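PDB 4W9R: esterase from Capnocytophaga ochracea, which is probably an esterase of the alpha/beta-hydrolase clan, although its substrate and physiological role are not known. Local coordinates for residues G61-C66 against M231-Y236; G13-K18 against A93-F98. All blocks are in the same frame, centred on the assembly; numbering follows the deposited sequence.

How the contacts relate
Both contacts belong to the part of the chain built round the mixed sheet, consistent with an alpha/beta-hydrolase fold; their centres are 31 Å apart and their nearest atoms about 18 Å. Contact 1 is largely buried near the middle of the chain: the connection from helix 43-59 to strand 67-71 packs on the end of helix 217-232, by proline, selenomethionine and two aromatic rings. Contact 2 is peripheral and only partly buried, where the hairpin of strands 5-12 and 17-24 rests on helix 91-110. Its chemistry is mixed, a leucine over one phenylalanine face inside and an arginine–glutamate salt bridge outside. No helix or strand is shared, though strands 17-24 and 67-71 are neighbours in the sheet.

Contact 1 of 2, residues G61-C66 against M231-Y236; sequences GEMPKC and MCFDIY
Phe233 O is the best-held polar atom, and one bond grips it: Tyr236 N donates to it over 2.8 Å. Phe233 is the first residue past helix 217-232, and the chain goes on into a short 3-10 segment; Phe233 and Tyr236 both point their CB toward 61-66. Their rings go different ways, because Phe233 CG is anti to its carbonyl carbon (chi1 -70°) whereas Tyr236 CG is anti to its backbone N (chi1 -169°).

Met63, present as selenomethionine, bends at chi3 (60°) and lays its methyl over one face of Phe233, with CE 3.8 Å from the centroid of the Phe233 ring. Its SE stands obliquely to the same ring, a Met-aromatic contact suited to a long, flexible, polarisable side chain. Cys66 SG adds a looser sulfur contact, 4.2 Å from Phe233 CZ. Pro64 serves both rings: CD lies 3.7 Å from Phe233 CD2 and 3.8 Å from the centroid of the Tyr236 ring, a CH-pi contact over the face. The rigid, puckered pyrrolidine offers a compact apolar surface, and its N, over the centre of that face, has no N-H to bury. At the ring's edge, Gly61 O is 3.3 Å from Tyr236 CD1. Gly61 closes helix 43-59 in a Schellman motif, whose positive phi favours glycine.

Glu62 OE2 is hydrogen-bonded to Asn218 of the second subunit, so the loop also touches the dimer partner. Lys274 makes a cation-pi contact with Tyr236. Met63 also packs on Val54 and Tyr57 of helix 43-59, Phe233 on Leu270 of helix 255-270, and Cys66 on Pro36 of strand 35-40.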
ATOM      1  N   GLY B  61      12.492  -0.838 -10.263  1.00 33.27           N
ATOM      2  CA  GLY B  61      13.729  -1.594 -10.214  1.00 19.85           C
ATOM      3  C   GLY B  61      14.206  -1.885  -8.805  1.00 29.53           C
ATOM      4  O   GLY B  61      15.380  -2.190  -8.590  1.00 33.60           O
ATOM      5  N   GLU B  62      13.300  -1.782  -7.838  1.00 34.70           N
ATOM      6  CA  GLU B  62      13.632  -2.071  -6.448  1.00 31.25           C
ATOM      7  C   GLU B  62      13.369  -3.535  -6.093  1.00 31.00           C
ATOM      8  O   GLU B  62      13.739  -3.997  -5.014  1.00 40.22           O
ATOM      9  CB  GLU B  62      12.845  -1.154  -5.512  1.00 29.90           C
ATOM     10  CG  GLU B  62      13.100   0.324  -5.742  1.00 35.14           C
ATOM     11  CD  GLU B  62      12.414   1.202  -4.714  1.00 55.09           C
ATOM     12  OE1 GLU B  62      11.793   0.652  -3.779  1.00 73.80           O
ATOM     13  OE2 GLU B  62      12.498   2.442  -4.839  1.00 51.39           O
HETATM   14  N   MSE B  63      12.733  -4.257  -7.010  1.00 28.41           N
HETATM   15  CA  MSE B  63      12.434  -5.673  -6.807  1.00 29.53           C
HETATM   16  C   MSE B  63      12.553  -6.461  -8.103  1.00 30.78           C
HETATM   17  O   MSE B  63      12.265  -5.938  -9.180  1.00 42.22           O
HETATM   18  CB  MSE B  63      11.024  -5.857  -6.236  1.00 31.18           C
HETATM   19  CG  MSE B  63      10.935  -5.808  -4.724  1.00 51.44           C
HETATM   20 SE   MSE B  63       9.162  -6.320  -4.076  1.00 62.60          SE
HETATM   21  CE  MSE B  63       9.067  -8.121  -4.809  1.00 20.53           C
ATOM     22  N   PRO B  64      12.975  -7.728  -8.001  1.00 35.72           N
ATOM     23  CA  PRO B  64      12.931  -8.641  -9.145  1.00 35.40           C
ATOM     24  C   PRO B  64      11.499  -9.085  -9.419  1.00 37.47           C
ATOM     25  O   PRO B  64      10.642  -8.924  -8.550  1.00 40.15           O
ATOM     26  CB  PRO B  64      13.794  -9.817  -8.687  1.00 24.60           C
ATOM     27  CG  PRO B  64      13.629  -9.827  -7.205  1.00 24.27           C
ATOM     28  CD  PRO B  64      13.530  -8.378  -6.800  1.00 36.97           C
ATOM     29  N   LYS B  65      11.238  -9.617 -10.607  1.00 33.75           N
ATOM     30  CA  LYS B  65       9.932 -10.189 -10.900  1.00 26.07           C
ATOM     31  C   LYS B  65       9.680 -11.381  -9.982  1.00 30.23           C
ATOM     32  O   LYS B  65      10.549 -12.234  -9.806  1.00 33.61           O
ATOM     33  CB  LYS B  65       9.836 -10.611 -12.368  1.00 18.22           C
ATOM     34  CG  LYS B  65       9.843  -9.453 -13.353  1.00 27.02           C
ATOM     35  CD  LYS B  65       9.834  -9.959 -14.789  1.00 38.45           C
ATOM     36  CE  LYS B  65       9.821  -8.812 -15.785  1.00 46.10           C
ATOM     37  NZ  LYS B  65       8.609  -7.960 -15.634  1.00 57.74           N
ATOM     38  N   CYS B  66       8.493 -11.431  -9.389  1.00 28.91           N
ATOM     39  CA  CYS B  66       8.165 -12.485  -8.438  1.00 30.78           C
ATOM     40  C   CYS B  66       6.869 -13.197  -8.799  1.00 37.98           C
ATOM     41  O   CYS B  66       6.026 -12.656  -9.514  1.00 44.39           O
ATOM     42  CB  CYS B  66       8.059 -11.914  -7.021  1.00 17.05           C
ATOM     43  SG  CYS B  66       9.620 -11.319  -6.339  1.00 84.84           S
HETATM   44  N   MSE B 231      12.301  -3.466   2.656  1.00 26.14           N
HETATM   45  CA  MSE B 231      13.507  -3.806   3.404  1.00 36.58           C
HETATM   46  C   MSE B 231      14.083  -5.165   3.028  1.00 39.45           C
HETATM   47  O   MSE B 231      15.302  -5.336   2.978  1.00 46.55           O
HETATM   48  CB  MSE B 231      13.219  -3.768   4.904  1.00 30.37           C
HETATM   49  CG  MSE B 231      12.955  -2.371   5.435  1.00 40.01           C
HETATM   50 SE   MSE B 231      12.465  -2.381   7.315  1.00 86.40          SE
HETATM   51  CE  MSE B 231      10.879  -3.491   7.176  1.00 43.15           C
ATOM     52  N   CYS B 232      13.208  -6.129   2.769  1.00 39.64           N
ATOM     53  CA  CYS B 232      13.636  -7.485   2.448  1.00 38.59           C
ATOM     54  C   CYS B 232      14.398  -7.535   1.124  1.00 37.76           C
ATOM     55  O   CYS B 232      15.430  -8.198   1.012  1.00 52.72           O
ATOM     56  CB  CYS B 232      12.429  -8.424   2.399  1.00 25.07           C
ATOM     57  SG  CYS B 232      12.832 -10.147   2.039  1.00 39.34           S
ATOM     58  N   PHE B 233      13.878  -6.827   0.127  1.00 22.89           N
ATOM     59  CA  PHE B 233      14.463  -6.814  -1.209  1.00 29.25           C
ATOM     60  C   PHE B 233      15.431  -5.651  -1.428  1.00 34.43           C
ATOM     61  O   PHE B 233      15.907  -5.440  -2.542  1.00 34.68           O
ATOM     62  CB  PHE B 233      13.358  -6.780  -2.262  1.00 26.62           C
ATOM     63  CG  PHE B 233      12.582  -8.061  -2.361  1.00 32.62           C
ATOM     64  CD1 PHE B 233      11.417  -8.241  -1.635  1.00 28.52           C
ATOM     65  CD2 PHE B 233      13.028  -9.093  -3.172  1.00 36.31           C
ATOM     66  CE1 PHE B 233      10.705  -9.422  -1.721  1.00 22.47           C
ATOM     67  CE2 PHE B 233      12.321 -10.277  -3.261  1.00 31.36           C
ATOM     68  CZ  PHE B 233      11.158 -10.441  -2.536  1.00 29.74           C
ATOM     69  N   ASP B 234      15.699  -4.897  -0.366  1.00 27.92           N
ATOM     70  CA  ASP B 234      16.486  -3.663  -0.438  1.00 35.11           C
ATOM     71  C   ASP B 234      17.829  -3.800  -1.164  1.00 39.39           C
ATOM     72  O   ASP B 234      18.281  -2.859  -1.818  1.00 47.32           O
ATOM     73  CB  ASP B 234      16.729  -3.125   0.973  1.00 36.30           C
ATOM     74  CG  ASP B 234      17.427  -1.780   0.971  1.00 44.71           C
ATOM     75  OD1 ASP B 234      16.754  -0.763   0.697  1.00 45.79           O
ATOM     76  OD2 ASP B 234      18.645  -1.739   1.245  1.00 43.51           O
ATOM     77  N   ILE B 235      18.461  -4.963  -1.049  1.00 29.10           N
ATOM     78  CA  ILE B 235      19.757  -5.196  -1.681  1.00 21.62           C
ATOM     79  C   ILE B 235      19.669  -5.120  -3.212  1.00 29.97           C
ATOM     80  O   ILE B 235      20.668  -4.879  -3.890  1.00 33.34           O
ATOM     81  CB  ILE B 235      20.344  -6.569  -1.261  1.00 28.56           C
ATOM     82  CG1 ILE B 235      21.822  -6.677  -1.649  1.00 32.99           C
ATOM     83  CG2 ILE B 235      19.537  -7.713  -1.857  1.00 35.30           C
ATOM     84  CD1 ILE B 235      22.696  -5.607  -1.030  1.00 27.43           C
ATOM     85  N   TYR B 236      18.466  -5.306  -3.746  1.00 26.20           N
ATOM     86  CA  TYR B 236      18.250  -5.302  -5.190  1.00 26.39           C
ATOM     87  C   TYR B 236      18.265  -3.885  -5.757  1.00 29.89           C
ATOM     88  O   TYR B 236      18.471  -3.693  -6.956  1.00 31.75           O
ATOM     89  CB  TYR B 236      16.923  -5.988  -5.525  1.00 30.48           C
ATOM     90  CG  TYR B 236      16.707  -6.283  -6.994  1.00 24.77           C
ATOM     91  CD1 TYR B 236      16.078  -5.364  -7.825  1.00 24.44           C
ATOM     92  CD2 TYR B 236      17.113  -7.491  -7.546  1.00 27.34           C
ATOM     93  CE1 TYR B 236      15.873  -5.633  -9.167  1.00 27.07           C
ATOM     94  CE2 TYR B 236      16.909  -7.771  -8.885  1.00 32.95           C
ATOM     95  CZ  TYR B 236      16.290  -6.839  -9.691  1.00 35.28           C
ATOM     96  OH  TYR B 236      16.087  -7.113 -11.024  1.00 38.34           O
TER

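Contact 2 of 2, residues G13-K18 against A93-F98; sequences GRLNRK and ARFFEF
Leu15 and Phe98 meet at about a right angle: one branch of the leucine, CD1, sits over the face of the phenylalanine, 3.7 Å from the centroid of the Phe98 ring and 15° off its normal. On its opposite side CD1 faces the guanidinium of Arg17, so the methyl is held between two flat groups. The other branch drops onto the helix backbone, CD2 lying 3.8 Å from Phe95 CA. A forked aliphatic side chain suits this place, since its two methyls fill two different sites.

Arg14 and Glu97 also cross at roughly a right angle. Arg14 runs out extended from CG to NE, its CD passing 3.7 Å from Glu97 CB, and the N-H of NE then meets the carboxylate in a salt bridge, Arg14 NE to Glu97 OE1 3.2 Å. The bond is fairly straight at 154°. The guanidinium and carboxylate planes are 54° apart, and the bridge runs through NE alone as a hydrogen bond, with OE1 met from above the carboxylate plane. Long charged side chains fit here, keeping their ends at the surface while their methylenes pack.

Asn16 takes the left-handed conformation that asparagine tolerates well and, with Arg17 opposite Ser12, forms a G1 beta bulge in the turn of the hairpin formed by strands 5-12 and 17-24. Glu102 of helix 91-110 accepts from Arg14 N; Arg17 bridges to Asp78, and Phe95 packs against Val79 of helix 76-79.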
ATOM      1  N   GLY B  13      -4.577 -33.372  -0.065  1.00 39.59           N
ATOM      2  CA  GLY B  13      -4.764 -34.616   0.656  1.00 43.14           C
ATOM      3  C   GLY B  13      -4.922 -34.364   2.141  1.00 45.40           C
ATOM      4  O   GLY B  13      -5.727 -35.011   2.812  1.00 48.09           O
ATOM      5  N   ARG B  14      -4.150 -33.410   2.653  1.00 35.45           N
ATOM      6  CA  ARG B  14      -4.178 -33.078   4.071  1.00 40.87           C
ATOM      7  C   ARG B  14      -5.453 -32.332   4.459  1.00 46.78           C
ATOM      8  O   ARG B  14      -6.027 -32.584   5.518  1.00 44.19           O
ATOM      9  CB  ARG B  14      -2.949 -32.248   4.445  1.00 33.77           C
ATOM     10  CG  ARG B  14      -1.672 -33.060   4.569  1.00 37.96           C
ATOM     11  CD  ARG B  14      -0.465 -32.157   4.738  1.00 47.94           C
ATOM     12  NE  ARG B  14       0.729 -32.898   5.135  1.00 55.23           N
ATOM     13  CZ  ARG B  14       1.549 -33.511   4.286  1.00 59.28           C
ATOM     14  NH1 ARG B  14       2.613 -34.158   4.741  1.00 59.97           N
ATOM     15  NH2 ARG B  14       1.303 -33.480   2.983  1.00 53.75           N
ATOM     16  N   LEU B  15      -5.888 -31.414   3.603  1.00 43.53           N
ATOM     17  CA  LEU B  15      -7.107 -30.653   3.859  1.00 42.30           C
ATOM     18  C   LEU B  15      -8.357 -31.444   3.491  1.00 46.00           C
ATOM     19  O   LEU B  15      -9.454 -31.133   3.956  1.00 45.73           O
ATOM     20  CB  LEU B  15      -7.084 -29.332   3.091  1.00 39.68           C
ATOM     21  CG  LEU B  15      -6.084 -28.293   3.595  1.00 40.38           C
ATOM     22  CD1 LEU B  15      -6.148 -27.031   2.749  1.00 42.72           C
ATOM     23  CD2 LEU B  15      -6.357 -27.979   5.055  1.00 35.02           C
ATOM     24  N   ASN B  16      -8.177 -32.463   2.654  1.00 44.98           N
ATOM     25  CA  ASN B  16      -9.280 -33.296   2.178  1.00 50.53           C
ATOM     26  C   ASN B  16     -10.387 -32.481   1.513  1.00 50.08           C
ATOM     27  O   ASN B  16     -11.570 -32.781   1.668  1.00 49.26           O
ATOM     28  CB  ASN B  16      -9.861 -34.120   3.326  1.00 57.66           C
ATOM     29  CG  ASN B  16      -9.772 -35.607   3.074  1.00 67.80           C
ATOM     30  OD1 ASN B  16      -9.829 -36.058   1.930  1.00 79.88           O
ATOM     31  ND2 ASN B  16      -9.628 -36.381   4.144  1.00 63.42           N
ATOM     32  N   ARG B  17      -9.990 -31.446   0.781  1.00 40.45           N
ATOM     33  CA  ARG B  17     -10.935 -30.592   0.073  1.00 38.18           C
ATOM     34  C   ARG B  17     -10.257 -29.887  -1.095  1.00 37.77           C
ATOM     35  O   ARG B  17      -9.029 -29.839  -1.171  1.00 40.09           O
ATOM     36  CB  ARG B  17     -11.550 -29.559   1.019  1.00 50.62           C
ATOM     37  CG  ARG B  17     -10.578 -28.493   1.497  1.00 48.60           C
ATOM     38  CD  ARG B  17     -11.316 -27.338   2.155  1.00 52.18           C
ATOM     39  NE  ARG B  17     -10.408 -26.281   2.589  1.00 56.58           N
ATOM     40  CZ  ARG B  17     -10.007 -26.109   3.845  1.00 50.13           C
ATOM     41  NH1 ARG B  17     -10.440 -26.921   4.800  1.00 41.42           N
ATOM     42  NH2 ARG B  17      -9.177 -25.120   4.147  1.00 45.94           N
ATOM     43  N   LYS B  18     -11.058 -29.350  -2.008  1.00 41.19           N
ATOM     44  CA  LYS B  18     -10.518 -28.530  -3.082  1.00 45.25           C
ATOM     45  C   LYS B  18     -10.361 -27.103  -2.574  1.00 46.58           C
ATOM     46  O   LYS B  18     -11.339 -26.454  -2.206  1.00 54.45           O
ATOM     47  CB  LYS B  18     -11.426 -28.562  -4.313  1.00 50.20           C
ATOM     48  CG  LYS B  18     -11.539 -29.921  -4.985  1.00 43.51           C
ATOM     49  CD  LYS B  18     -12.580 -29.892  -6.094  1.00 52.76           C
ATOM     50  CE  LYS B  18     -12.626 -31.204  -6.860  1.00 68.90           C
ATOM     51  NZ  LYS B  18     -11.364 -31.455  -7.611  1.00 72.91           N
ATOM     52  N   ALA B  93      -2.963 -27.809  12.013  1.00 26.80           N
ATOM     53  CA  ALA B  93      -1.764 -28.547  11.635  1.00 25.92           C
ATOM     54  C   ALA B  93      -1.852 -29.005  10.184  1.00 31.92           C
ATOM     55  O   ALA B  93      -0.858 -28.994   9.458  1.00 24.36           O
ATOM     56  CB  ALA B  93      -1.555 -29.735  12.554  1.00 22.74           C
ATOM     57  N   ARG B  94      -3.049 -29.408   9.770  1.00 29.19           N
ATOM     58  CA  ARG B  94      -3.271 -29.857   8.403  1.00 26.97           C
ATOM     59  C   ARG B  94      -3.065 -28.711   7.418  1.00 31.46           C
ATOM     60  O   ARG B  94      -2.426 -28.882   6.381  1.00 35.19           O
ATOM     61  CB  ARG B  94      -4.674 -30.449   8.252  1.00 22.22           C
ATOM     62  CG  ARG B  94      -4.872 -31.765   8.999  1.00 17.07           C
ATOM     63  CD  ARG B  94      -6.316 -32.241   8.932  1.00 12.08           C
ATOM     64  NE  ARG B  94      -6.808 -32.637  10.249  1.00 48.75           N
ATOM     65  CZ  ARG B  94      -8.029 -32.375  10.704  1.00 42.65           C
ATOM     66  NH1 ARG B  94      -8.896 -31.717   9.945  1.00 44.61           N
ATOM     67  NH2 ARG B  94      -8.386 -32.770  11.918  1.00 50.39           N
ATOM     68  N   PHE B  95      -3.601 -27.540   7.751  1.00 29.45           N
ATOM     69  CA  PHE B  95      -3.428 -26.365   6.905  1.00 28.45           C
ATOM     70  C   PHE B  95      -1.968 -25.932   6.889  1.00 30.96           C
ATOM     71  O   PHE B  95      -1.422 -25.585   5.840  1.00 31.05           O
ATOM     72  CB  PHE B  95      -4.314 -25.214   7.383  1.00 20.17           C
ATOM     73  CG  PHE B  95      -4.207 -23.978   6.535  1.00 25.20           C
ATOM     74  CD1 PHE B  95      -4.949 -23.853   5.373  1.00 19.53           C
ATOM     75  CD2 PHE B  95      -3.364 -22.941   6.901  1.00 25.34           C
ATOM     76  CE1 PHE B  95      -4.852 -22.717   4.592  1.00 23.57           C
ATOM     77  CE2 PHE B  95      -3.262 -21.803   6.122  1.00 34.01           C
ATOM     78  CZ  PHE B  95      -4.007 -21.692   4.966  1.00 30.78           C
ATOM     79  N   PHE B  96      -1.346 -25.955   8.065  1.00 28.99           N
ATOM     80  CA  PHE B  96       0.057 -25.589   8.218  1.00 24.80           C
ATOM     81  C   PHE B  96       0.953 -26.397   7.282  1.00 31.87           C
ATOM     82  O   PHE B  96       1.801 -25.835   6.589  1.00 32.99           O
ATOM     83  CB  PHE B  96       0.493 -25.787   9.671  1.00 22.34           C
ATOM     84  CG  PHE B  96       1.903 -25.359   9.951  1.00 29.69           C
ATOM     85  CD1 PHE B  96       2.223 -24.017  10.067  1.00 29.89           C
ATOM     86  CD2 PHE B  96       2.905 -26.299  10.117  1.00 24.51           C
ATOM     87  CE1 PHE B  96       3.519 -23.620  10.333  1.00 33.15           C
ATOM     88  CE2 PHE B  96       4.202 -25.907  10.383  1.00 29.74           C
ATOM     89  CZ  PHE B  96       4.510 -24.567  10.490  1.00 27.70           C
ATOM     90  N   GLU B  97       0.749 -27.712   7.262  1.00 29.73           N
ATOM     91  CA  GLU B  97       1.553 -28.601   6.428  1.00 27.96           C
ATOM     92  C   GLU B  97       1.109 -28.581   4.966  1.00 27.36           C
ATOM     93  O   GLU B  97       1.902 -28.862   4.068  1.00 38.65           O
ATOM     94  CB  GLU B  97       1.507 -30.030   6.971  1.00 30.70           C
ATOM     95  CG  GLU B  97       2.100 -30.183   8.365  1.00 39.22           C
ATOM     96  CD  GLU B  97       2.177 -31.630   8.815  1.00 60.90           C
ATOM     97  OE1 GLU B  97       2.203 -32.526   7.945  1.00 68.38           O
ATOM     98  OE2 GLU B  97       2.211 -31.872  10.040  1.00 73.45           O
ATOM     99  N   PHE B  98      -0.159 -28.251   4.733  1.00 30.85           N
ATOM    100  CA  PHE B  98      -0.675 -28.115   3.373  1.00 22.73           C
ATOM    101  C   PHE B  98       0.128 -27.085   2.585  1.00 29.58           C
ATOM    102  O   PHE B  98       0.442 -27.292   1.415  1.00 30.66           O
ATOM    103  CB  PHE B  98      -2.156 -27.728   3.394  1.00 24.73           C
ATOM    104  CG  PHE B  98      -2.583 -26.890   2.218  1.00 28.81           C
ATOM    105  CD1 PHE B  98      -2.728 -27.454   0.962  1.00 31.00           C
ATOM    106  CD2 PHE B  98      -2.848 -25.538   2.375  1.00 25.44           C
ATOM    107  CE1 PHE B  98      -3.119 -26.685  -0.120  1.00 29.32           C
ATOM    108  CE2 PHE B  98      -3.242 -24.762   1.298  1.00 25.19           C
ATOM    109  CZ  PHE B  98      -3.378 -25.338   0.049  1.00 28.52           C
TER